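Local coordinates for protein aminoglycoside N(3)-acetyltransferase (Enterobacter cloacae, PDB 6NP4) that probably transfers an acetyl group from acetyl-CoA to the 3-amino group of 2-deoxystreptamine antibiotics such as tobramycin, giving resistance to them, at residues S114-A119 and G138-P143; V185-P190 and T202-S207; M24-L29 and A166-H171. One frame throughout, in Å; residues are numbered along the deposited sequence.

Interaction 1 of 3, residues S114-A119 and G138-P143; sequences SAHPDA and GAAYGP. Unlike the reference sequence in segment 114-119: S114 (reference Thr). With TOY (tobramycin), chain B.
One wall of the tobramycin site forms where A119 and D118 of one loop meet A140 and Y141 of another. The methyl of A119 is the hub: its CB lies 3.8 Å from A140 CB and 3.7 Å from Y141 OH, reaching the phenol ring obliquely. The small methyls of A119 and A140 suit this buried spot because they let the two loops come close. A140 CB also approaches H116 NE2, while A119 CB lies over one face of the same imidazole, offset toward the rim. In the plane of that ring a water accepts the N-H of G138 and lies 2.8 Å from H116 NE2, bridging the two loops without a direct bond. In the fold, segment 114-119 links strands 112-113 and 121-124 of the large mixed sheet, and segment 138-143 runs between helices 128-132 and 146-152. G138, with positive phi (91°), adopts a backbone shape that a side chain would disfavour. Toward the antibiotic, D118 has CG anti to its own N (chi1 -169°), which lets both carboxylate oxygens work: OD1 accepts tobramycin N33 at 2.8 Å and OD2 accepts O23 at 2.6 Å. An acid fits here, facing an amine and a hydroxyl. A second water donates to D118 OD2 and joins it to Y141 OH, whose oxygen also accepts tobramycin N12 at 3.0 Å. D118 OD1 is also hydrogen-bonded to S65 OG.

Interaction 2 of 3, residues V185-P190 and T202-S207; sequences VTYSMP and TSDWDS. With TOY (tobramycin), chain B.
Y187 and T202 form a hydrogen-bonded antiparallel pair, with Y187 N to T202 O and T202 N to Y187 O both 3.0 Å. From CB, the tyrosine leaves on the sheet face that also carries V185, T202 and D204. Its CG sits between the backbone N and carbonyl carbon (chi1 56°), a turn that swings the ring alongside its cross-strand neighbour. T202 CG2 lies over one face, 4.0 Å from CE1, so the branched threonine offers a methyl to the aromatic surface. At the ring's edge, V185 CG2 lies in the ring plane. At the tip, Y187 OH lies 2.8 Å from a water O. This water donates to D204 OD2, so the phenol oxygen has a water partner that links it to D204. D204 OD2 accepts A140 N as well. Further along, the V185-D204 pair repeats the two-bond pattern, and V185 CG1 rests 3.6 Å from D206 CG, crossing that side chain at about a right angle. The carboxylate of D206 is held by R183 and N208. Just past the strand, S207 OG accepts tobramycin N12 at 2.8 Å. This is the twisted beta hairpin of strands 184-193 and 196-205, a sheet of its own: helix 67-70 packs on it through Y67, which meets both V185 and Y187, and the loop after strand 112-113 brings H116 against Y187.

Interaction 3 of 3, residues M24-L29 and A166-H171; sequences MPHVSL and AVTALH. With TOY (tobramycin), chain B.
H26 has more surface buried here than any other residue; A166 meets its imidazole over one face and T168 at the edge. The carbonyl oxygen of A166 stands over the centre of the ring, 3.0 Å above its plane, though A166 has two conformers, so the exact placing of its oxygen is somewhat doubtful. No hydrogen bond results, since an oxygen above the face cannot meet an in-plane N-H. T168 OG1 comes instead to the edge, 3.2 Å from H26 CE1. With CG anti to the carbonyl carbon (chi1 -64°), the ring points from strand 22-27 into this turn. A water in the ring plane, 2.9 Å from H26 NE2, accepts A169 N. Histidine suits the place because it offers a flat face and a polar edge together. Also from strand 22-27, M24 extends fully and sets CE 3.9 Å from T168 CB, at about a right angle to the threonine; a long, unbranched thioether reaches from the strand to the turn. V167 to L170 form a type I turn that leads into helix 170-176. There H171 NE2 accepts N32 of tobramycin at 2.9 Å, in its ring plane, while E174 holds ND1. H26, T168 and H171 all belong to the acetyl-CoA site, and N32 is probably the position 3 amine that the reaction acetylates; the chemistry thus joins strand to turn by packing and one water, while H171 receives the amine directly.

Overall arrangement
From the N terminus, the chain first lays down strand 22-27, whose partner comes only at 166-171; interaction 3 therefore closes a loop of 136 residues and joins the central sheet to the start of helix 170-176. Interaction 1 is nested inside that loop, bringing together two connections 18 residues apart. Once interaction 3 has closed, helix 170-176 leads on to interaction 2, which follows in series and closes a hairpin with 11 residues between its segments. The three also touch: G138 packs on T202 between interactions 1 and 2, Y141 packs on H171 and T168, and S207 O approaches H171. All border tobramycin.

Interaction 1 of 3, residues S114-A119 and G138-P143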
loop_
_atom_site.group_PDB
_atom_site.type_symbol
_atom_site.label_atom_id
_atom_site.label_comp_id
_atom_site.label_asym_id
_atom_site.label_seq_id
_atom_site.Cartn_x
_atom_site.Cartn_y
_atom_site.Cartn_z
ATOM N N SER A 114 -0.915 -2.998 -10.948
ATOM C CA SER A 114 -0.538 -1.712 -11.516
ATOM C C SER A 114 0.875 -1.731 -12.083
ATOM O O SER A 114 1.728 -2.532 -11.692
ATOM C CB SER A 114 -0.718 -0.579 -10.517
ATOM O OG SER A 114 0.399 -0.483 -9.662
ATOM N N ALA A 115 1.107 -0.775 -12.975
ATOM C CA ALA A 115 2.276 -0.732 -13.828
ATOM C C ALA A 115 3.508 -0.119 -13.184
ATOM O O ALA A 115 4.584 -0.167 -13.783
ATOM C CB ALA A 115 1.920 0.065 -15.078
ATOM N N HIS A 116 3.383 0.526 -12.045
ATOM C CA HIS A 116 4.523 1.201 -11.422
ATOM C C HIS A 116 5.358 0.150 -10.711
ATOM O O HIS A 116 4.875 -0.466 -9.769
ATOM C CB HIS A 116 4.003 2.215 -10.415
ATOM C CG HIS A 116 5.039 3.174 -9.931
ATOM N ND1 HIS A 116 6.192 2.767 -9.285
ATOM C CD2 HIS A 116 5.048 4.530 -9.954
ATOM C CE1 HIS A 116 6.871 3.849 -8.945
ATOM N NE2 HIS A 116 6.200 4.918 -9.339
ATOM N N PRO A 117 6.594 -0.125 -11.137
ATOM C CA PRO A 117 7.270 -1.299 -10.564
ATOM C C PRO A 117 7.568 -1.182 -9.082
ATOM O O PRO A 117 7.520 -2.182 -8.364
ATOM C CB PRO A 117 8.548 -1.401 -11.408
ATOM C CG PRO A 117 8.174 -0.748 -12.683
ATOM C CD PRO A 117 7.322 0.410 -12.292
ATOM N N ASP A 118 7.892 0.013 -8.592
ATOM C CA ASP A 118 8.248 0.160 -7.187
ATOM C C ASP A 118 7.011 0.333 -6.310
ATOM O O ASP A 118 6.983 -0.162 -5.183
ATOM C CB ASP A 118 9.219 1.333 -7.013
ATOM C CG ASP A 118 9.828 1.361 -5.633
ATOM O OD1 ASP A 118 10.640 0.470 -5.307
ATOM O OD2 ASP A 118 9.471 2.265 -4.852
ATOM N N ALA A 119 6.018 1.054 -6.808
ATOM C CA ALA A 119 4.801 1.357 -6.051
ATOM C C ALA A 119 3.657 0.397 -6.389
ATOM O O ALA A 119 2.502 0.685 -6.067
ATOM C CB ALA A 119 4.385 2.795 -6.323
ATOM N N GLY A 138 6.471 8.768 -11.471
ATOM C CA GLY A 138 6.265 10.126 -11.004
ATOM C C GLY A 138 4.959 10.346 -10.275
ATOM O O GLY A 138 4.746 11.448 -9.775
ATOM N N ALA A 139 4.100 9.321 -10.181
ATOM C CA ALA A 139 2.801 9.377 -9.494
ATOM C C ALA A 139 2.632 8.123 -8.622
ATOM O O ALA A 139 1.679 7.338 -8.753
ATOM C CB ALA A 139 1.663 9.517 -10.494
ATOM N N ALA A 140 3.561 7.922 -7.701
ATOM C CA ALA A 140 3.590 6.691 -6.916
ATOM C C ALA A 140 2.378 6.571 -5.997
ATOM O O ALA A 140 1.651 5.573 -6.065
ATOM C CB ALA A 140 4.892 6.564 -6.131
ATOM N N TYR A 141 2.170 7.565 -5.115
ATOM C CA TYR A 141 1.137 7.510 -4.080
ATOM C C TYR A 141 0.218 8.714 -4.074
ATOM O O TYR A 141 -0.677 8.788 -3.222
ATOM C CB TYR A 141 1.749 7.328 -2.676
ATOM C CG TYR A 141 2.750 6.225 -2.642
ATOM C CD1 TYR A 141 2.381 4.888 -2.763
ATOM C CD2 TYR A 141 4.101 6.515 -2.618
ATOM C CE1 TYR A 141 3.315 3.893 -2.811
ATOM C CE2 TYR A 141 5.047 5.500 -2.664
ATOM C CZ TYR A 141 4.650 4.195 -2.769
ATOM O OH TYR A 141 5.582 3.172 -2.861
ATOM N N GLY A 142 0.456 9.674 -4.943
ATOM C CA GLY A 142 -0.249 10.921 -4.930
ATOM C C GLY A 142 -1.380 10.989 -5.932
ATOM O O GLY A 142 -1.947 9.971 -6.353
ATOM N N PRO A 143 -1.743 12.205 -6.333
ATOM C CA PRO A 143 -2.733 12.385 -7.391
ATOM C C PRO A 143 -2.440 11.482 -8.587
ATOM O O PRO A 143 -1.290 11.285 -8.996
ATOM C CB PRO A 143 -2.595 13.871 -7.732
ATOM C CG PRO A 143 -2.213 14.492 -6.389
ATOM C CD PRO A 143 -1.279 13.495 -5.775
HETATM C C11 TOY B . 9.424 1.721 5.620
HETATM O O11 TOY B . 8.312 2.124 4.883
HETATM C C21 TOY B . 8.922 0.896 6.825
HETATM N N21 TOY B . 8.075 -0.222 6.315
HETATM C C31 TOY B . 8.146 1.706 7.768
HETATM C C41 TOY B . 8.903 2.897 8.202
HETATM O O41 TOY B . 8.043 3.801 8.909
HETATM C C51 TOY B . 9.454 3.691 7.024
HETATM O O51 TOY B . 10.224 2.835 6.114
HETATM C C61 TOY B . 10.359 4.773 7.527
HETATM N N61 TOY B . 10.819 5.598 6.423
HETATM C C12 TOY B . 7.737 2.707 0.709
HETATM N N12 TOY B . 7.627 3.258 -0.642
HETATM C C22 TOY B . 6.926 3.566 1.687
HETATM C C32 TOY B . 7.023 2.975 3.107
HETATM N N32 TOY B . 6.316 3.830 4.050
HETATM C C42 TOY B . 8.465 2.799 3.634
HETATM C C52 TOY B . 9.320 2.067 2.593
HETATM O O52 TOY B . 10.675 2.131 2.959
HETATM C C62 TOY B . 9.190 2.665 1.180
HETATM O O62 TOY B . 9.925 1.867 0.284
HETATM C C13 TOY B . 10.818 2.506 -0.557
HETATM C C23 TOY B . 10.899 1.672 -1.825
HETATM O O23 TOY B . 9.584 1.583 -2.350
HETATM C C33 TOY B . 11.450 0.312 -1.555
HETATM N N33 TOY B . 11.506 -0.476 -2.851
HETATM C C43 TOY B . 12.791 0.401 -0.875
HETATM O O43 TOY B . 13.255 -0.900 -0.521
HETATM C C53 TOY B . 12.680 1.270 0.384
HETATM O O53 TOY B . 12.166 2.580 0.001
HETATM C C63 TOY B . 13.979 1.418 1.122
HETATM O O63 TOY B . 14.985 1.887 0.273
HETATM O O HOH W 1 7.257 7.530 -9.070
HETATM O O HOH W 2 7.416 4.043 -4.744
#

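Interaction 2 of 3, residues V185-P190 and T202-S207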
loop_
_atom_site.group_PDB
_atom_site.type_symbol
_atom_site.label_atom_id
_atom_site.label_comp_id
_atom_site.label_asym_id
_atom_site.label_seq_id
_atom_site.Cartn_x
_atom_site.Cartn_y
_atom_site.Cartn_z
ATOM N N VAL A 185 13.039 12.307 -4.551
ATOM C CA VAL A 185 14.030 11.298 -4.903
ATOM C C VAL A 185 13.983 11.097 -6.407
ATOM O O VAL A 185 12.942 11.289 -7.046
ATOM C CB VAL A 185 13.786 9.947 -4.187
ATOM C CG1 VAL A 185 14.082 10.037 -2.699
ATOM C CG2 VAL A 185 12.374 9.410 -4.468
ATOM N N THR A 186 15.111 10.664 -6.965
ATOM C CA THR A 186 15.210 10.244 -8.352
ATOM C C THR A 186 15.628 8.782 -8.387
ATOM O O THR A 186 16.538 8.367 -7.663
ATOM C CB THR A 186 16.226 11.105 -9.107
ATOM O OG1 THR A 186 15.750 12.449 -9.148
ATOM C CG2 THR A 186 16.471 10.599 -10.534
ATOM N N TYR A 187 14.951 7.990 -9.214
ATOM C CA TYR A 187 15.279 6.577 -9.347
ATOM C C TYR A 187 14.844 6.117 -10.730
ATOM O O TYR A 187 14.168 6.852 -11.462
ATOM C CB TYR A 187 14.684 5.736 -8.206
ATOM C CG TYR A 187 13.196 5.843 -8.033
ATOM C CD1 TYR A 187 12.320 5.108 -8.814
ATOM C CD2 TYR A 187 12.671 6.675 -7.077
ATOM C CE1 TYR A 187 10.939 5.209 -8.645
ATOM C CE2 TYR A 187 11.289 6.775 -6.889
ATOM C CZ TYR A 187 10.435 6.036 -7.674
ATOM O OH TYR A 187 9.069 6.125 -7.486
ATOM N N SER A 188 15.254 4.904 -11.092
ATOM C CA SER A 188 14.992 4.369 -12.417
ATOM C C SER A 188 14.402 2.982 -12.291
ATOM O O SER A 188 14.855 2.177 -11.473
ATOM C CB SER A 188 16.277 4.279 -13.247
ATOM O OG SER A 188 16.880 5.549 -13.422
ATOM N N MET A 189 13.401 2.707 -13.123
ATOM C CA MET A 189 12.751 1.401 -13.152
ATOM C C MET A 189 12.740 0.855 -14.572
ATOM O O MET A 189 12.546 1.618 -15.534
ATOM C CB MET A 189 11.301 1.473 -12.662
ATOM C CG MET A 189 11.176 1.828 -11.189
ATOM S SD MET A 189 11.652 0.546 -10.077
ATOM C CE MET A 189 12.761 1.362 -8.937
ATOM N N PRO A 190 12.889 -0.462 -14.733
ATOM C CA PRO A 190 12.846 -1.069 -16.068
ATOM C C PRO A 190 11.444 -1.575 -16.354
ATOM O O PRO A 190 10.930 -2.434 -15.619
ATOM C CB PRO A 190 13.865 -2.198 -15.939
ATOM C CG PRO A 190 13.746 -2.649 -14.487
ATOM C CD PRO A 190 13.292 -1.433 -13.700
ATOM N N THR A 202 12.743 8.831 -13.148
ATOM C CA THR A 202 11.748 9.782 -12.682
ATOM C C THR A 202 12.185 10.363 -11.359
ATOM O O THR A 202 13.033 9.812 -10.662
ATOM C CB THR A 202 10.374 9.091 -12.518
ATOM O OG1 THR A 202 9.348 10.086 -12.451
ATOM C CG2 THR A 202 10.310 8.196 -11.243
ATOM N N SER A 203 11.556 11.464 -10.998
ATOM C CA SER A 203 11.561 11.935 -9.625
ATOM C C SER A 203 10.160 11.801 -9.041
ATOM O O SER A 203 9.165 11.760 -9.760
ATOM C CB SER A 203 12.055 13.375 -9.518
ATOM O OG SER A 203 11.151 14.263 -10.126
ATOM N N ASP A 204 10.103 11.752 -7.720
ATOM C CA ASP A 204 8.836 11.707 -7.007
ATOM C C ASP A 204 9.099 12.141 -5.569
ATOM O O ASP A 204 10.246 12.323 -5.159
ATOM C CB ASP A 204 8.179 10.311 -7.074
ATOM C CG ASP A 204 6.651 10.363 -7.079
ATOM O OD1 ASP A 204 6.062 11.346 -6.573
ATOM O OD2 ASP A 204 6.061 9.370 -7.561
ATOM N N TRP A 205 8.030 12.302 -4.807
ATOM C CA TRP A 205 8.187 12.599 -3.391
ATOM C C TRP A 205 8.929 11.463 -2.697
ATOM O O TRP A 205 8.721 10.287 -2.995
ATOM C CB TRP A 205 6.828 12.849 -2.723
ATOM C CG TRP A 205 6.063 13.890 -3.440
ATOM C CD1 TRP A 205 4.896 13.705 -4.143
ATOM C CD2 TRP A 205 6.384 15.280 -3.564
ATOM N NE1 TRP A 205 4.484 14.883 -4.687
ATOM C CE2 TRP A 205 5.389 15.869 -4.372
ATOM C CE3 TRP A 205 7.441 16.077 -3.108
ATOM C CZ2 TRP A 205 5.401 17.231 -4.706
ATOM C CZ3 TRP A 205 7.475 17.424 -3.478
ATOM C CH2 TRP A 205 6.465 17.985 -4.255
ATOM N N ASP A 206 9.767 11.813 -1.734
ATOM C CA ASP A 206 10.472 10.806 -0.961
ATOM C C ASP A 206 9.464 10.071 -0.086
ATOM O O ASP A 206 8.871 10.672 0.805
ATOM C CB ASP A 206 11.525 11.502 -0.109
ATOM C CG ASP A 206 12.519 10.542 0.531
ATOM O OD1 ASP A 206 12.238 9.326 0.597
ATOM O OD2 ASP A 206 13.588 11.052 0.963
ATOM N N SER A 207 9.265 8.777 -0.330
ATOM C CA SER A 207 8.360 7.976 0.482
ATOM C C SER A 207 9.012 7.440 1.739
ATOM O O SER A 207 8.360 6.714 2.495
ATOM C CB SER A 207 7.730 6.844 -0.328
ATOM O OG SER A 207 8.693 5.864 -0.657
HETATM C C11 TOY B . 9.424 1.721 5.620
HETATM O O11 TOY B . 8.312 2.124 4.883
HETATM C C21 TOY B . 8.922 0.896 6.825
HETATM N N21 TOY B . 8.075 -0.222 6.315
HETATM C C31 TOY B . 8.146 1.706 7.768
HETATM C C41 TOY B . 8.903 2.897 8.202
HETATM O O41 TOY B . 8.043 3.801 8.909
HETATM C C51 TOY B . 9.454 3.691 7.024
HETATM O O51 TOY B . 10.224 2.835 6.114
HETATM C C61 TOY B . 10.359 4.773 7.527
HETATM N N61 TOY B . 10.819 5.598 6.423
HETATM C C12 TOY B . 7.737 2.707 0.709
HETATM N N12 TOY B . 7.627 3.258 -0.642
HETATM C C22 TOY B . 6.926 3.566 1.687
HETATM C C32 TOY B . 7.023 2.975 3.107
HETATM N N32 TOY B . 6.316 3.830 4.050
HETATM C C42 TOY B . 8.465 2.799 3.634
HETATM C C52 TOY B . 9.320 2.067 2.593
HETATM O O52 TOY B . 10.675 2.131 2.959
HETATM C C62 TOY B . 9.190 2.665 1.180
HETATM O O62 TOY B . 9.925 1.867 0.284
HETATM C C13 TOY B . 10.818 2.506 -0.557
HETATM C C23 TOY B . 10.899 1.672 -1.825
HETATM O O23 TOY B . 9.584 1.583 -2.350
HETATM C C33 TOY B . 11.450 0.312 -1.555
HETATM N N33 TOY B . 11.506 -0.476 -2.851
HETATM C C43 TOY B . 12.791 0.401 -0.875
HETATM O O43 TOY B . 13.255 -0.900 -0.521
HETATM C C53 TOY B . 12.680 1.270 0.384
HETATM O O53 TOY B . 12.166 2.580 0.001
HETATM C C63 TOY B . 13.979 1.418 1.122
HETATM O O63 TOY B . 14.985 1.887 0.273
HETATM O O HOH W 1 7.257 7.530 -9.070
#

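Interaction 3 of 3, residues M24-L29 and A166-H171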
loop_
_atom_site.group_PDB
_atom_site.type_symbol
_atom_site.label_atom_id
_atom_site.label_comp_id
_atom_site.label_asym_id
_atom_site.label_seq_id
_atom_site.Cartn_x
_atom_site.Cartn_y
_atom_site.Cartn_z
ATOM N N MET A 24 -8.296 -1.830 1.902
ATOM C CA MET A 24 -6.851 -1.914 1.703
ATOM C C MET A 24 -6.256 -2.511 2.972
ATOM O O MET A 24 -6.254 -1.833 4.025
ATOM C CB MET A 24 -6.236 -0.549 1.420
ATOM C CG MET A 24 -4.734 -0.610 1.242
ATOM S SD MET A 24 -4.139 0.937 0.524
ATOM C CE MET A 24 -2.466 0.449 0.137
ATOM N N PRO A 25 -5.772 -3.758 2.940
ATOM C CA PRO A 25 -5.253 -4.396 4.148
ATOM C C PRO A 25 -3.761 -4.147 4.328
ATOM O O PRO A 25 -2.982 -4.099 3.370
ATOM C CB PRO A 25 -5.516 -5.883 3.882
ATOM C CG PRO A 25 -5.339 -5.991 2.403
ATOM C CD PRO A 25 -5.899 -4.729 1.818
ATOM N N HIS A 26 -3.371 -4.112 5.602
ATOM C CA HIS A 26 -1.983 -4.138 6.038
ATOM C C HIS A 26 -1.942 -5.188 7.132
ATOM O O HIS A 26 -2.645 -5.044 8.135
ATOM C CB HIS A 26 -1.532 -2.786 6.598
ATOM C CG HIS A 26 -1.536 -1.690 5.588
ATOM N ND1 HIS A 26 -0.610 -1.623 4.562
ATOM C CD2 HIS A 26 -2.341 -0.615 5.439
ATOM C CE1 HIS A 26 -0.866 -0.560 3.816
ATOM N NE2 HIS A 26 -1.911 0.071 4.326
ATOM N N VAL A 27 -1.183 -6.260 6.929
ATOM C CA VAL A 27 -1.295 -7.449 7.768
ATOM C C VAL A 27 0.049 -7.877 8.342
ATOM O O VAL A 27 1.036 -8.000 7.606
ATOM C CB VAL A 27 -1.891 -8.618 6.964
ATOM C CG1 VAL A 27 -2.059 -9.850 7.847
ATOM C CG2 VAL A 27 -3.203 -8.191 6.318
ATOM N N SER A 28 0.071 -8.156 9.642
ATOM C CA SER A 28 1.150 -8.903 10.276
ATOM C C SER A 28 0.673 -10.342 10.452
ATOM O O SER A 28 -0.120 -10.640 11.351
ATOM C CB SER A 28 1.493 -8.307 11.633
ATOM O OG SER A 28 2.336 -9.201 12.314
ATOM N N LEU A 29 1.171 -11.244 9.602
ATOM C CA LEU A 29 0.755 -12.638 9.723
ATOM C C LEU A 29 1.233 -13.257 11.028
ATOM O O LEU A 29 0.574 -14.162 11.557
ATOM C CB LEU A 29 1.202 -13.454 8.507
ATOM C CG LEU A 29 0.416 -13.145 7.226
ATOM C CD1 LEU A 29 1.112 -13.710 6.004
ATOM C CD2 LEU A 29 -1.012 -13.668 7.305
ATOM N N ALA A 166 2.437 1.642 8.924
ATOM C CA ALA A 166 2.087 0.814 7.779
ATOM C C ALA A 166 1.102 1.464 6.814
ATOM O O ALA A 166 0.859 0.890 5.766
ATOM C CB ALA A 166 1.505 -0.519 8.256
ATOM N N VAL A 167 0.627 2.671 7.080
ATOM C CA VAL A 167 -0.525 3.252 6.390
ATOM C C VAL A 167 -0.105 3.956 5.095
ATOM O O VAL A 167 0.088 5.173 5.053
ATOM C CB VAL A 167 -1.287 4.184 7.336
ATOM C CG1 VAL A 167 -2.546 4.693 6.667
ATOM C CG2 VAL A 167 -1.619 3.478 8.658
ATOM N N THR A 168 0.026 3.160 4.026
ATOM C CA THR A 168 0.530 3.661 2.744
ATOM C C THR A 168 -0.271 4.840 2.227
ATOM O O THR A 168 0.288 5.752 1.612
ATOM C CB THR A 168 0.493 2.536 1.703
ATOM O OG1 THR A 168 1.079 1.364 2.246
ATOM C CG2 THR A 168 1.191 2.908 0.431
ATOM N N ALA A 169 -1.587 4.837 2.454
ATOM C CA ALA A 169 -2.403 5.908 1.912
ATOM C C ALA A 169 -1.950 7.276 2.403
ATOM O O ALA A 169 -2.215 8.274 1.730
ATOM C CB ALA A 169 -3.874 5.703 2.257
ATOM N N LEU A 170 -1.314 7.356 3.583
ATOM C CA LEU A 170 -0.872 8.663 4.081
ATOM C C LEU A 170 0.248 9.258 3.242
ATOM O O LEU A 170 0.481 10.475 3.339
ATOM C CB LEU A 170 -0.481 8.590 5.559
ATOM C CG LEU A 170 -1.671 8.736 6.505
ATOM C CD1 LEU A 170 -1.289 8.314 7.911
ATOM C CD2 LEU A 170 -2.214 10.163 6.459
ATOM N N HIS A 171 0.895 8.492 2.375
ATOM C CA HIS A 171 1.812 9.106 1.416
ATOM C C HIS A 171 1.088 10.034 0.445
ATOM O O HIS A 171 1.721 10.942 -0.105
ATOM C CB HIS A 171 2.634 8.054 0.666
ATOM C CG HIS A 171 3.564 7.291 1.554
ATOM N ND1 HIS A 171 4.516 7.900 2.341
ATOM C CD2 HIS A 171 3.698 5.965 1.781
ATOM C CE1 HIS A 171 5.188 6.980 3.013
ATOM N NE2 HIS A 171 4.713 5.797 2.693
HETATM C C11 TOY B . 9.424 1.721 5.620
HETATM O O11 TOY B . 8.312 2.124 4.883
HETATM C C21 TOY B . 8.922 0.896 6.825
HETATM N N21 TOY B . 8.075 -0.222 6.315
HETATM C C31 TOY B . 8.146 1.706 7.768
HETATM C C41 TOY B . 8.903 2.897 8.202
HETATM O O41 TOY B . 8.043 3.801 8.909
HETATM C C51 TOY B . 9.454 3.691 7.024
HETATM O O51 TOY B . 10.224 2.835 6.114
HETATM C C61 TOY B . 10.359 4.773 7.527
HETATM N N61 TOY B . 10.819 5.598 6.423
HETATM C C12 TOY B . 7.737 2.707 0.709
HETATM N N12 TOY B . 7.627 3.258 -0.642
HETATM C C22 TOY B . 6.926 3.566 1.687
HETATM C C32 TOY B . 7.023 2.975 3.107
HETATM N N32 TOY B . 6.316 3.830 4.050
HETATM C C42 TOY B . 8.465 2.799 3.634
HETATM C C52 TOY B . 9.320 2.067 2.593
HETATM O O52 TOY B . 10.675 2.131 2.959
HETATM C C62 TOY B . 9.190 2.665 1.180
HETATM O O62 TOY B . 9.925 1.867 0.284
HETATM C C13 TOY B . 10.818 2.506 -0.557
HETATM C C23 TOY B . 10.899 1.672 -1.825
HETATM O O23 TOY B . 9.584 1.583 -2.350
HETATM C C33 TOY B . 11.450 0.312 -1.555
HETATM N N33 TOY B . 11.506 -0.476 -2.851
HETATM C C43 TOY B . 12.791 0.401 -0.875
HETATM O O43 TOY B . 13.255 -0.900 -0.521
HETATM C C53 TOY B . 12.680 1.270 0.384
HETATM O O53 TOY B . 12.166 2.580 0.001
HETATM C C63 TOY B . 13.979 1.418 1.122
HETATM O O63 TOY B . 14.985 1.887 0.273
HETATM O O HOH W 3 -3.062 2.485 3.305
#